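Local coordinates for protein DyP (Bjerkandera adusta, PDB 3VXJ) that probably acts as a heme b peroxidase that oxidises dyes and other substrates, and binds 2,6-dimethoxyphenol beside a heme propionate, at residues A[310-314]-A[374-380]. Numbering follows the deposited sequence.
Sequences RKTNP and WANNANF. With HEM (protoporphyrin IX containing Fe), chain B; 3DM (2,6-dimethoxyphenol), chain D.
Pro314 sets the CG-CD side of its ring over one face of the Trp374 indole, the two side chains crossing at about a right angle: CG sits 3.6 Å from the centroid of the six-membered ring and only 5° off its normal, a CH-pi contact, while CD comes within 3.3 Å of CZ3. The same CG meets the edge of the Phe380 ring, near its plane, 3.5 Å from CZ. The Lys311 chain, bent at chi2 (-80°) and chi3, carries its ammonium into the turn after helix 367-375. There NZ donates to Trp374 O (2.9 Å) and Phe380 O (2.7 Å), with Gly389 O as a further acceptor; Trp374 O also takes Asn377 N from the opposite face of its carbonyl plane. Helix 308-312 carries His308, the axial ligand of the heme iron, and Thr312 OG1 lies 3.2 Å from heme C2D, so the contact lies behind the proximal side of the heme in this DyP-type peroxidase. An alanine in place of Lys311 would probably cost Trp374 O one of its two donors and Phe380 O its bond from NZ, leaving the turn less firmly tied to helix 308-312. Asn313 ND2 bridges heme O2D (3.0 Å) and dimethoxyphenol O1 (3.1 Å).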
loop_
_atom_site.group_PDB
_atom_site.type_symbol
_atom_site.label_atom_id
_atom_site.label_comp_id
_atom_site.label_asym_id
_atom_site.label_seq_id
_atom_site.Cartn_x
_atom_site.Cartn_y
_atom_site.Cartn_z
ATOM N N ARG A 310 -3.014 -8.835 -10.532
ATOM C CA ARG A 310 -2.307 -9.134 -11.779
ATOM C C ARG A 310 -1.745 -7.873 -12.441
ATOM O O ARG A 310 -0.660 -7.902 -13.011
ATOM C CB ARG A 310 -3.217 -9.895 -12.742
ATOM C CG ARG A 310 -2.523 -10.399 -13.994
ATOM C CD ARG A 310 -3.410 -11.415 -14.676
ATOM N NE ARG A 310 -2.739 -12.009 -15.829
ATOM C CZ ARG A 310 -3.229 -13.011 -16.556
ATOM N NH1 ARG A 310 -4.440 -13.510 -16.293
ATOM N NH2 ARG A 310 -2.512 -13.502 -17.562
ATOM N N LYS A 311 -2.473 -6.768 -12.331
ATOM C CA LYS A 311 -1.989 -5.468 -12.792
ATOM C C LYS A 311 -0.829 -4.936 -11.961
ATOM O O LYS A 311 0.132 -4.388 -12.497
ATOM C CB LYS A 311 -3.123 -4.457 -12.786
ATOM C CG LYS A 311 -4.129 -4.663 -13.915
ATOM C CD LYS A 311 -3.645 -4.089 -15.251
ATOM C CE LYS A 311 -4.781 -3.420 -16.000
ATOM N NZ LYS A 311 -4.285 -2.607 -17.148
ATOM N N THR A 312 -0.902 -5.106 -10.646
ATOM C CA THR A 312 0.110 -4.510 -9.773
ATOM C C THR A 312 1.335 -5.402 -9.606
ATOM O O THR A 312 2.417 -4.901 -9.309
ATOM C CB THR A 312 -0.456 -4.113 -8.408
ATOM O OG1 THR A 312 -0.926 -5.298 -7.743
ATOM C CG2 THR A 312 -1.595 -3.084 -8.552
ATOM N N ASN A 313 1.161 -6.707 -9.822
ATOM C CA ASN A 313 2.274 -7.639 -9.945
ATOM C C ASN A 313 1.987 -8.657 -11.041
ATOM O O ASN A 313 1.350 -9.687 -10.794
ATOM C CB ASN A 313 2.572 -8.353 -8.626
ATOM C CG ASN A 313 3.705 -9.364 -8.757
ATOM O OD1 ASN A 313 4.389 -9.434 -9.792
ATOM N ND2 ASN A 313 3.893 -10.175 -7.714
ATOM N N PRO A 314 2.458 -8.370 -12.265
ATOM C CA PRO A 314 2.120 -9.190 -13.422
ATOM C C PRO A 314 2.749 -10.581 -13.449
ATOM O O PRO A 314 2.343 -11.386 -14.277
ATOM C CB PRO A 314 2.625 -8.356 -14.609
ATOM C CG PRO A 314 2.698 -6.954 -14.082
ATOM C CD PRO A 314 3.101 -7.105 -12.658
ATOM N N TRP A 374 0.895 0.346 -15.507
ATOM C CA TRP A 374 0.162 -0.900 -15.445
ATOM C C TRP A 374 -1.344 -0.719 -15.217
ATOM O O TRP A 374 -2.130 -0.942 -16.138
ATOM C CB TRP A 374 0.797 -1.839 -14.412
ATOM C CG TRP A 374 2.159 -2.349 -14.842
ATOM C CD1 TRP A 374 2.724 -2.262 -16.094
ATOM C CD2 TRP A 374 3.104 -3.032 -14.022
ATOM N NE1 TRP A 374 3.959 -2.865 -16.098
ATOM C CE2 TRP A 374 4.220 -3.337 -14.836
ATOM C CE3 TRP A 374 3.120 -3.409 -12.673
ATOM C CZ2 TRP A 374 5.328 -4.015 -14.353
ATOM C CZ3 TRP A 374 4.227 -4.074 -12.191
ATOM C CH2 TRP A 374 5.320 -4.379 -13.031
ATOM N N ALA A 375 -1.744 -0.304 -14.014
ATOM C CA ALA A 375 -3.169 -0.206 -13.681
ATOM C C ALA A 375 -3.965 0.717 -14.613
ATOM O O ALA A 375 -5.080 0.390 -14.994
ATOM C CB ALA A 375 -3.343 0.204 -12.229
ATOM N N ASN A 376 -3.390 1.871 -14.948
ATOM C CA ASN A 376 -4.051 2.878 -15.798
ATOM C C ASN A 376 -3.974 2.589 -17.292
ATOM O O ASN A 376 -4.528 3.337 -18.113
ATOM C CB ASN A 376 -3.445 4.267 -15.570
ATOM C CG ASN A 376 -3.782 4.851 -14.209
ATOM O OD1 ASN A 376 -4.514 4.254 -13.403
ATOM N ND2 ASN A 376 -3.212 6.012 -13.926
ATOM N N ASN A 377 -3.272 1.522 -17.656
ATOM C CA ASN A 377 -2.962 1.256 -19.052
ATOM C C ASN A 377 -3.852 0.142 -19.578
ATOM O O ASN A 377 -3.659 -1.028 -19.227
ATOM C CB ASN A 377 -1.486 0.877 -19.132
ATOM C CG ASN A 377 -0.986 0.655 -20.545
ATOM O OD1 ASN A 377 -1.748 0.554 -21.512
ATOM N ND2 ASN A 377 0.335 0.550 -20.663
ATOM N N ALA A 378 -4.810 0.488 -20.442
ATOM C CA ALA A 378 -5.734 -0.509 -20.976
ATOM C C ALA A 378 -5.021 -1.603 -21.755
ATOM O O ALA A 378 -5.531 -2.711 -21.886
ATOM C CB ALA A 378 -6.787 0.149 -21.855
ATOM N N ASN A 379 -3.839 -1.284 -22.271
ATOM C CA ASN A 379 -3.097 -2.213 -23.106
ATOM C C ASN A 379 -2.022 -3.000 -22.389
ATOM O O ASN A 379 -1.170 -3.632 -23.019
ATOM C CB ASN A 379 -2.566 -1.456 -24.313
ATOM C CG ASN A 379 -3.693 -0.992 -25.207
ATOM O OD1 ASN A 379 -4.520 -1.798 -25.632
ATOM N ND2 ASN A 379 -3.773 0.318 -25.452
ATOM N N PHE A 380 -2.091 -2.971 -21.060
ATOM C CA PHE A 380 -1.219 -3.772 -20.216
ATOM C C PHE A 380 -2.038 -4.749 -19.371
ATOM O O PHE A 380 -3.056 -4.354 -18.817
ATOM C CB PHE A 380 -0.347 -2.909 -19.304
ATOM C CG PHE A 380 0.635 -3.723 -18.545
ATOM C CD1 PHE A 380 1.884 -4.002 -19.091
ATOM C CD2 PHE A 380 0.277 -4.324 -17.343
ATOM C CE1 PHE A 380 2.761 -4.837 -18.439
ATOM C CE2 PHE A 380 1.148 -5.154 -16.692
ATOM C CZ PHE A 380 2.402 -5.405 -17.232
HETATM C CHA HEM B . -2.550 -6.576 -3.412
HETATM C CHB HEM B . -6.461 -4.139 -1.953
HETATM C CHC HEM B . -4.595 -0.023 -3.675
HETATM C CHD HEM B . -0.656 -2.430 -5.113
HETATM C C1A HEM B . -3.783 -6.282 -2.899
HETATM C C2A HEM B . -4.715 -7.242 -2.352
HETATM C C3A HEM B . -5.805 -6.561 -1.957
HETATM C C4A HEM B . -5.575 -5.158 -2.217
HETATM C CMA HEM B . -7.080 -7.129 -1.306
HETATM C CAA HEM B . -4.487 -8.770 -2.320
HETATM C CBA HEM B . -3.761 -9.297 -1.079
HETATM C CGA HEM B . -2.287 -8.970 -1.044
HETATM O O1A HEM B . -1.495 -9.533 -1.829
HETATM O O2A HEM B . -1.891 -8.142 -0.177
HETATM C C1B HEM B . -6.297 -2.807 -2.276
HETATM C C2B HEM B . -7.242 -1.746 -2.000
HETATM C C3B HEM B . -6.720 -0.599 -2.475
HETATM C C4B HEM B . -5.429 -0.915 -3.048
HETATM C CMB HEM B . -8.602 -1.962 -1.301
HETATM C CAB HEM B . -7.315 0.824 -2.419
HETATM C CBB HEM B . -8.212 1.184 -1.499
HETATM C C1C HEM B . -3.389 -0.329 -4.254
HETATM C C2C HEM B . -2.534 0.598 -4.971
HETATM C C3C HEM B . -1.447 -0.073 -5.384
HETATM C C4C HEM B . -1.589 -1.440 -4.929
HETATM C CMC HEM B . -2.858 2.089 -5.179
HETATM C CAC HEM B . -0.222 0.447 -6.180
HETATM C CBC HEM B . -0.348 1.361 -7.152
HETATM C C1D HEM B . -0.785 -3.738 -4.725
HETATM C C2D HEM B . 0.269 -4.715 -4.847
HETATM C C3D HEM B . -0.318 -5.993 -4.335
HETATM C C4D HEM B . -1.668 -5.675 -3.942
HETATM C CMD HEM B . 1.697 -4.551 -5.394
HETATM C CAD HEM B . 0.423 -7.337 -4.291
HETATM C CBD HEM B . 0.338 -7.952 -5.684
HETATM C CGD HEM B . 1.078 -9.259 -5.761
HETATM O O1D HEM B . 0.462 -10.255 -6.228
HETATM O O2D HEM B . 2.266 -9.317 -5.368
HETATM N NA HEM B . -4.350 -5.035 -2.822
HETATM N NB HEM B . -5.206 -2.274 -2.952
HETATM N NC HEM B . -2.794 -1.569 -4.285
HETATM N ND HEM B . -1.912 -4.327 -4.156
HETATM FE FE HEM B . -3.601 -3.306 -3.615
HETATM O O1 3DM D . 6.329 -12.037 -8.385
HETATM C C1 3DM D . 6.680 -12.730 -9.524
HETATM C C2 3DM D . 7.222 -12.076 -10.635
HETATM O O2 3DM D . 7.397 -10.716 -10.582
HETATM C C7 3DM D . 7.586 -10.018 -11.823
HETATM C C3 3DM D . 7.571 -12.832 -11.764
HETATM C C4 3DM D . 7.355 -14.213 -11.790
HETATM C C5 3DM D . 6.821 -14.861 -10.681
HETATM C C6 3DM D . 6.480 -14.115 -9.552
HETATM O O3 3DM D . 5.946 -14.693 -8.434
HETATM C C8 3DM D . 5.443 -16.050 -8.562
HETATM O O HOH W 1 -2.764 -3.056 -1.824
#